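Local coordinates for putative ABC transporter, periplasmic binding protein, amino acid (Neisseria gonorrhoeae, PDB 2YJP) that binds L-cysteine between its two lobes and probably hands it to an ABC transporter of the inner membrane for uptake, at residues Q193-E196 with T197-L201; W217-A220 with K221-N225; R109-Y112 with V113-G116. The protein carries 1 engineered substitution. One frame throughout, in Å; residues are numbered along the deposited sequence.

Three short helical contacts bear differently on the cysteine pocket of this two-lobed solute receptor. Interaction 3 starts with Arg109, which binds the ligand carboxylate directly. Interaction 1, about 24 Å away between centres, is one shell further back: its Asn194 is hydrogen-bonded to the pocket residue His211. Interaction 2 lies about 14 Å from interaction 1 between centres and packs against it, Phe198 CD1 meeting Trp219 CE2 at 3.3 Å and Leu201 CD2 meeting Trp219 CH2 at 3.8 Å. Interactions 2 and 3 are about 32 Å apart between centres, on opposite sides of the chain's centre. Together they sample a helix start, a helix end and a whole short helix.

Interaction 1. Residues Q193-E196 with T197-L201; sequences QNTE and TFDAL. With ZN (zinc ion), chain J.
Thr197 turns its hydroxyl back on the carbonyl of Gln193 in the first turn of helix 194-202, adding a second donor to the oxygen four residues earlier. With OG1 beside its own backbone N and anti to the carbonyl carbon (chi1 -52°), the hydroxyl donates to Gln193 O over 2.8 Å, coming from above the carbonyl plane. The amide of Thr197 also donates to Gln193 O, at 3.1 Å, so two bonds from one residue grip this oxygen. Gln193 holds the N-cap position. Glu196, CG beside its backbone N and the chain then extended, brings its carboxylate alongside Gln193: OE1 accepts the Gln193 amide N at 3.2 Å, on the anti side of the carboxylate. The third residue of the helix thus takes up the backbone N-H of the N-cap residue. The other oxygen, Glu196 OE2, binds a zinc ion at 1.9 Å, and two waters also reach that metal.

Phe198 approaches differently, edge first. Its CD2 lies 3.1 Å from Asn194 O, near the ring plane, while the Phe198 amide donates to the same carbonyl almost straight.

The amide of Asn194 works outside the helix: OD1 is bonded to His211 of the cysteine pocket and ND2 to Asp64, which also receives Thr195 N. The two bonds to Asp64 appear to bridge the lobes, consistent with a closed, ligand-bound receptor. Thr197 and Ala200 face the sheet, both touching Phe191. Asp199, together with Asp203, is a zinc ligand in a crystal structure of this protein. Thr195 runs side by side with it and points the same way, methyl beside carboxylate, with Thr195 CG2 3.6 Å from Asp199 OD2.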
# COMPACT_ATOMS: atom_id res chain seq x y z
N GLN A 193 3.31 -11.29 -5.98
CA GLN A 193 4.24 -10.26 -5.61
C GLN A 193 4.30 -9.12 -6.63
O GLN A 193 4.13 -9.38 -7.86
CB GLN A 193 5.63 -10.89 -5.55
CG GLN A 193 5.69 -12.07 -4.65
CD GLN A 193 7.16 -12.58 -4.48
OE1 GLN A 193 8.07 -11.79 -4.23
NE2 GLN A 193 7.37 -13.89 -4.64
N ASN A 194 4.63 -7.90 -6.17
CA ASN A 194 4.75 -6.80 -7.11
C ASN A 194 5.85 -7.00 -8.13
O ASN A 194 5.64 -6.72 -9.28
CB ASN A 194 4.87 -5.40 -6.43
CG ASN A 194 3.55 -4.99 -5.74
OD1 ASN A 194 2.51 -4.91 -6.40
ND2 ASN A 194 3.57 -4.81 -4.38
N THR A 195 7.03 -7.41 -7.70
CA THR A 195 8.18 -7.63 -8.57
C THR A 195 7.82 -8.59 -9.70
O THR A 195 8.07 -8.28 -10.85
CB THR A 195 9.38 -8.18 -7.78
OG1 THR A 195 9.73 -7.20 -6.79
CG2 THR A 195 10.61 -8.38 -8.73
N GLU A 196 7.18 -9.71 -9.39
CA GLU A 196 6.70 -10.61 -10.45
C GLU A 196 5.77 -9.90 -11.41
O GLU A 196 5.90 -10.05 -12.64
CB GLU A 196 5.93 -11.82 -9.93
CG GLU A 196 6.70 -12.85 -9.16
CD GLU A 196 5.71 -13.86 -8.51
OE1 GLU A 196 4.67 -13.44 -7.85
OE2 GLU A 196 5.98 -15.09 -8.65
N THR A 197 4.83 -9.13 -10.87
CA THR A 197 3.80 -8.50 -11.69
C THR A 197 4.41 -7.49 -12.70
O THR A 197 4.10 -7.50 -13.90
CB THR A 197 2.75 -7.82 -10.81
OG1 THR A 197 2.26 -8.76 -9.85
CG2 THR A 197 1.56 -7.32 -11.67
N PHE A 198 5.30 -6.65 -12.22
CA PHE A 198 5.92 -5.70 -13.09
C PHE A 198 6.93 -6.39 -14.05
O PHE A 198 7.02 -5.99 -15.20
CB PHE A 198 6.58 -4.60 -12.30
CG PHE A 198 5.62 -3.66 -11.69
CD1 PHE A 198 5.13 -2.56 -12.42
CD2 PHE A 198 5.19 -3.84 -10.37
CE1 PHE A 198 4.24 -1.67 -11.86
CE2 PHE A 198 4.28 -2.92 -9.80
CZ PHE A 198 3.83 -1.82 -10.53
N ASP A 199 7.66 -7.41 -13.58
CA ASP A 199 8.47 -8.22 -14.46
C ASP A 199 7.60 -8.83 -15.57
O ASP A 199 8.02 -8.91 -16.70
CB ASP A 199 9.25 -9.37 -13.76
CG ASP A 199 10.46 -8.88 -12.93
OD1 ASP A 199 10.98 -7.74 -13.15
OD2 ASP A 199 10.93 -9.65 -12.03
N ALA A 200 6.40 -9.30 -15.26
CA ALA A 200 5.63 -9.90 -16.33
C ALA A 200 5.24 -8.85 -17.37
O ALA A 200 5.01 -9.16 -18.54
CB ALA A 200 4.40 -10.58 -15.79
N LEU A 201 5.20 -7.58 -16.94
CA LEU A 201 4.79 -6.52 -17.86
C LEU A 201 5.96 -6.20 -18.77
O LEU A 201 5.82 -6.16 -20.02
CB LEU A 201 4.25 -5.30 -17.10
CG LEU A 201 3.95 -4.10 -18.01
CD1 LEU A 201 2.67 -4.32 -18.80
CD2 LEU A 201 3.93 -2.82 -17.21
ZN ZN J . 4.81 -16.54 -8.11
O HOH W 1 2.49 -15.82 -8.12
O HOH W 2 5.28 -18.07 -9.98

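Interaction 2. Residues W217-A220 with K221-N225; sequences WAWA and KENPN. With ZN (zinc ion), chain F; EDO (1,2-ethanediol), chain K.
At the C-terminal end of helix 213-222, Asn223 folds back over the indole of Trp219, four residues earlier, and shows how one amide can serve a helix end twice. Its ND2 donates to Trp219 O at 2.8 Å, in a practically linear bond (177°) that lies in the amide plane. The same group is laid flat on the aromatic system: amide and indole planes are only 13° apart, and ND2 sits 3.2 Å above the ring plane, shifted toward the rim. Trp219 NE1 is near ND2 too, but both are donors, so that approach belongs to the stack and is no hydrogen bond. Behind the amide, the CB of Asn223 lies almost squarely over the six-membered ring, 3.8 Å from its centroid, in a CH-pi contact. The indole takes up this place because its CG is anti to the backbone N (chi1 -175°), which brings the ring round beneath Asn223. Phe198 lies against the face opposite Asn223, and Phe226 also meets the indole.

Trp219 O also accepts from Glu222 N at 3.1 Å, well above the carbonyl plane, and the two donors come from opposite faces of that plane. This bond spans three residues, as does the weak one from Asn223 N to Ala220 O, so the spacing changes from i+4 to i+3, as in a 3-10 turn, where the helix is already weakly bonded. One residue earlier, Lys221 N still bonds to Trp217 O in the ordinary helical pattern; its NZ reaches out to Val278 O. Ala218 and Trp217 touch helix 276-279.

The surface carries two bound species. Glu222, bent at its second torsion, chelates a zinc ion with both oxygens, OE1 at 2.2 Å and OE2 at 2.4 Å. Beyond the helix, Asn225 ND2 donates to O2 of a 1,2-ethanediol at 3.2 Å.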
# COMPACT_ATOMS: atom_id res chain seq x y z
N TRP A 217 3.03 5.75 -11.03
CA TRP A 217 3.85 6.92 -11.33
C TRP A 217 5.32 6.68 -10.86
O TRP A 217 6.24 7.07 -11.56
CB TRP A 217 3.30 8.20 -10.70
CG TRP A 217 1.87 8.58 -11.20
CD1 TRP A 217 1.37 8.46 -12.48
CD2 TRP A 217 0.83 9.22 -10.43
NE1 TRP A 217 0.09 8.95 -12.54
CE2 TRP A 217 -0.28 9.40 -11.30
CE3 TRP A 217 0.72 9.60 -9.10
CZ2 TRP A 217 -1.51 9.99 -10.87
CZ3 TRP A 217 -0.51 10.19 -8.67
CH2 TRP A 217 -1.60 10.37 -9.56
N ALA A 218 5.49 6.04 -9.72
CA ALA A 218 6.85 5.89 -9.13
C ALA A 218 7.64 4.86 -9.93
O ALA A 218 8.86 5.02 -10.18
CB ALA A 218 6.77 5.46 -7.66
N TRP A 219 6.93 3.80 -10.33
CA TRP A 219 7.54 2.78 -11.15
C TRP A 219 7.90 3.32 -12.56
O TRP A 219 8.99 3.06 -13.05
CB TRP A 219 6.63 1.56 -11.22
CG TRP A 219 7.26 0.43 -11.96
CD1 TRP A 219 8.16 -0.46 -11.47
CD2 TRP A 219 7.06 0.11 -13.34
NE1 TRP A 219 8.51 -1.37 -12.46
CE2 TRP A 219 7.85 -1.04 -13.62
CE3 TRP A 219 6.25 0.62 -14.35
CZ2 TRP A 219 7.89 -1.64 -14.91
CZ3 TRP A 219 6.24 -0.02 -15.61
CH2 TRP A 219 7.09 -1.11 -15.88
N ALA A 220 6.99 4.05 -13.21
CA ALA A 220 7.20 4.52 -14.59
C ALA A 220 8.35 5.52 -14.70
O ALA A 220 9.07 5.60 -15.73
CB ALA A 220 5.86 5.15 -15.15
N LYS A 221 8.57 6.24 -13.60
CA LYS A 221 9.69 7.15 -13.47
C LYS A 221 11.04 6.42 -13.73
O LYS A 221 11.96 6.99 -14.34
CB LYS A 221 9.65 7.80 -12.06
CG LYS A 221 10.65 8.99 -11.94
CD LYS A 221 10.89 9.45 -10.51
CE LYS A 221 11.84 10.63 -10.50
NZ LYS A 221 12.02 11.24 -9.11
N GLU A 222 11.17 5.19 -13.23
CA GLU A 222 12.38 4.44 -13.41
C GLU A 222 12.27 3.49 -14.59
O GLU A 222 13.22 2.84 -14.90
CB GLU A 222 12.78 3.63 -12.11
CG GLU A 222 12.92 4.50 -10.85
CD GLU A 222 13.98 5.60 -10.93
OE1 GLU A 222 14.92 5.59 -11.75
OE2 GLU A 222 13.89 6.51 -10.14
N ASN A 223 11.10 3.41 -15.23
CA ASN A 223 10.89 2.57 -16.41
C ASN A 223 10.25 3.34 -17.55
O ASN A 223 9.07 3.15 -17.83
CB ASN A 223 10.03 1.37 -16.04
CG ASN A 223 10.73 0.47 -15.03
OD1 ASN A 223 11.41 -0.53 -15.40
ND2 ASN A 223 10.60 0.82 -13.75
N PRO A 224 11.04 4.20 -18.22
CA PRO A 224 10.45 5.20 -19.11
C PRO A 224 9.94 4.68 -20.46
O PRO A 224 9.44 5.45 -21.22
CB PRO A 224 11.56 6.24 -19.24
CG PRO A 224 12.84 5.39 -19.14
CD PRO A 224 12.51 4.35 -18.10
N ASN A 225 10.01 3.38 -20.74
CA ASN A 225 9.30 2.87 -21.92
C ASN A 225 7.82 2.61 -21.62
O ASN A 225 7.04 2.17 -22.51
CB ASN A 225 10.01 1.63 -22.48
CG ASN A 225 11.29 1.99 -23.25
OD1 ASN A 225 11.49 3.12 -23.67
ND2 ASN A 225 12.13 1.02 -23.46
ZN ZN F . 15.92 7.42 -10.91
C1 EDO K . 11.57 -4.32 -22.12
O1 EDO K . 10.13 -4.29 -21.87
C2 EDO K . 11.96 -3.08 -22.93
O2 EDO K . 11.08 -1.94 -22.70
O HOH W 3 15.34 8.96 -9.53

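Interaction 3. Residues R109-Y112 with V113-G116; sequences RVEY and VRSG. With CYS (cysteine), chain D.
Ser115 grips the carbonyl of Glu111 twice at the close of the short helix 109-114, whose opposite end carries an arginine of the cysteine pocket. The hydroxyl OG of Ser115 bonds to Glu111 O at 2.8 Å and the Ser115 amide N to the same oxygen at 3.0 Å. The double hold depends on the serine torsion: OG stands between its backbone N and carbonyl carbon (chi1 66°), facing back along the helix. Beside it, Arg114 N donates to Val110 O at 2.8 Å, while the bond from Val113 N to Arg109 O is weak.

At the pocket end, Arg109 presents its guanidinium to the bound cysteine. NH2 donates to the ligand OXT at 3.0 Å, with that oxygen in the guanidinium plane, and NH1 makes a weaker, more bent bond to the ligand O. Two backbone carbonyls help fix the rotation of the group, since NE is bonded to Ala106 O and NH1 also to Ala123 O. Arg131 also bonds to the ligand, probably to the same carboxylate, in which case two positive groups share one anion.

On the outer side the charges are looser. Glu111 OE1 and Arg114 NE form a long salt bridge of 3.8 Å, in which OE1 meets the edge of the guanidinium and the two flat groups are turned 48° against each other. One face of that guanidinium rests on Val110, whose CG1 lies 3.6 Å from Arg114 NH2. Val110 and Val113 form a nonpolar flank that touches Val135 of strand 135-137. Gly116 then leaves the helical conformation with a positive phi of 88°, and its amide N keeps a weak bond of 3.4 Å to Val113 O.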
# COMPACT_ATOMS: atom_id res chain seq x y z
N ARG A 109 -2.63 -9.92 3.74
CA ARG A 109 -2.76 -8.88 4.76
C ARG A 109 -3.86 -9.18 5.77
O ARG A 109 -3.60 -9.07 6.95
CB ARG A 109 -2.96 -7.50 4.15
CG ARG A 109 -1.69 -6.98 3.46
CD ARG A 109 -1.98 -5.66 2.76
NE ARG A 109 -2.88 -5.89 1.63
CZ ARG A 109 -3.09 -5.00 0.69
NH1 ARG A 109 -2.49 -3.84 0.79
NH2 ARG A 109 -3.89 -5.26 -0.32
N VAL A 110 -5.05 -9.56 5.30
CA VAL A 110 -6.16 -9.88 6.14
C VAL A 110 -5.82 -11.11 7.02
O VAL A 110 -5.92 -11.03 8.24
CB VAL A 110 -7.46 -10.13 5.31
CG1 VAL A 110 -8.56 -10.80 6.18
CG2 VAL A 110 -7.97 -8.81 4.71
N GLU A 111 -5.41 -12.22 6.39
CA GLU A 111 -5.04 -13.42 7.12
C GLU A 111 -3.97 -13.23 8.24
O GLU A 111 -4.03 -13.85 9.27
CB GLU A 111 -4.59 -14.53 6.13
CG GLU A 111 -4.10 -15.82 6.82
CD GLU A 111 -5.16 -16.44 7.76
OE1 GLU A 111 -6.35 -16.54 7.41
OE2 GLU A 111 -4.83 -16.86 8.88
N TYR A 112 -3.01 -12.35 8.01
CA TYR A 112 -1.86 -12.22 8.90
C TYR A 112 -2.27 -11.47 10.13
O TYR A 112 -1.81 -11.77 11.23
CB TYR A 112 -0.72 -11.45 8.20
CG TYR A 112 0.26 -12.29 7.38
CD1 TYR A 112 -0.07 -13.44 6.78
CD2 TYR A 112 1.52 -11.93 7.23
CE1 TYR A 112 0.85 -14.17 6.04
CE2 TYR A 112 2.41 -12.64 6.47
CZ TYR A 112 2.10 -13.75 5.88
OH TYR A 112 3.07 -14.42 5.16
N VAL A 113 -3.13 -10.48 9.94
CA VAL A 113 -3.63 -9.71 11.07
C VAL A 113 -4.70 -10.51 11.80
O VAL A 113 -4.77 -10.46 13.02
CB VAL A 113 -4.15 -8.32 10.58
CG1 VAL A 113 -5.53 -8.19 10.73
CG2 VAL A 113 -3.92 -7.39 11.50
N ARG A 114 -5.50 -11.26 11.04
CA ARG A 114 -6.58 -12.03 11.63
C ARG A 114 -6.04 -13.15 12.54
O ARG A 114 -6.57 -13.37 13.64
CB ARG A 114 -7.44 -12.68 10.55
CG ARG A 114 -8.83 -13.00 11.02
CD ARG A 114 -9.46 -14.24 10.38
NE ARG A 114 -9.09 -14.44 8.98
CZ ARG A 114 -9.80 -14.02 7.94
NH1 ARG A 114 -10.94 -13.35 8.13
NH2 ARG A 114 -9.38 -14.30 6.70
N SER A 115 -5.03 -13.87 12.05
CA SER A 115 -4.50 -15.03 12.74
C SER A 115 -3.51 -14.64 13.85
O SER A 115 -3.02 -15.51 14.53
CB SER A 115 -3.82 -15.94 11.73
OG SER A 115 -2.70 -15.27 11.22
N GLY A 116 -3.19 -13.36 14.01
CA GLY A 116 -2.24 -12.95 15.04
C GLY A 116 -0.80 -12.97 14.57
O GLY A 116 0.11 -12.68 15.34
N CYS D . -3.38 -0.09 -1.59
CA CYS D . -3.91 -1.14 -2.49
C CYS D . -4.58 -2.24 -1.67
O CYS D . -4.66 -2.11 -0.41
CB CYS D . -2.81 -1.77 -3.34
SG CYS D . -1.45 -2.48 -2.40
OXT CYS D . -5.04 -3.22 -2.26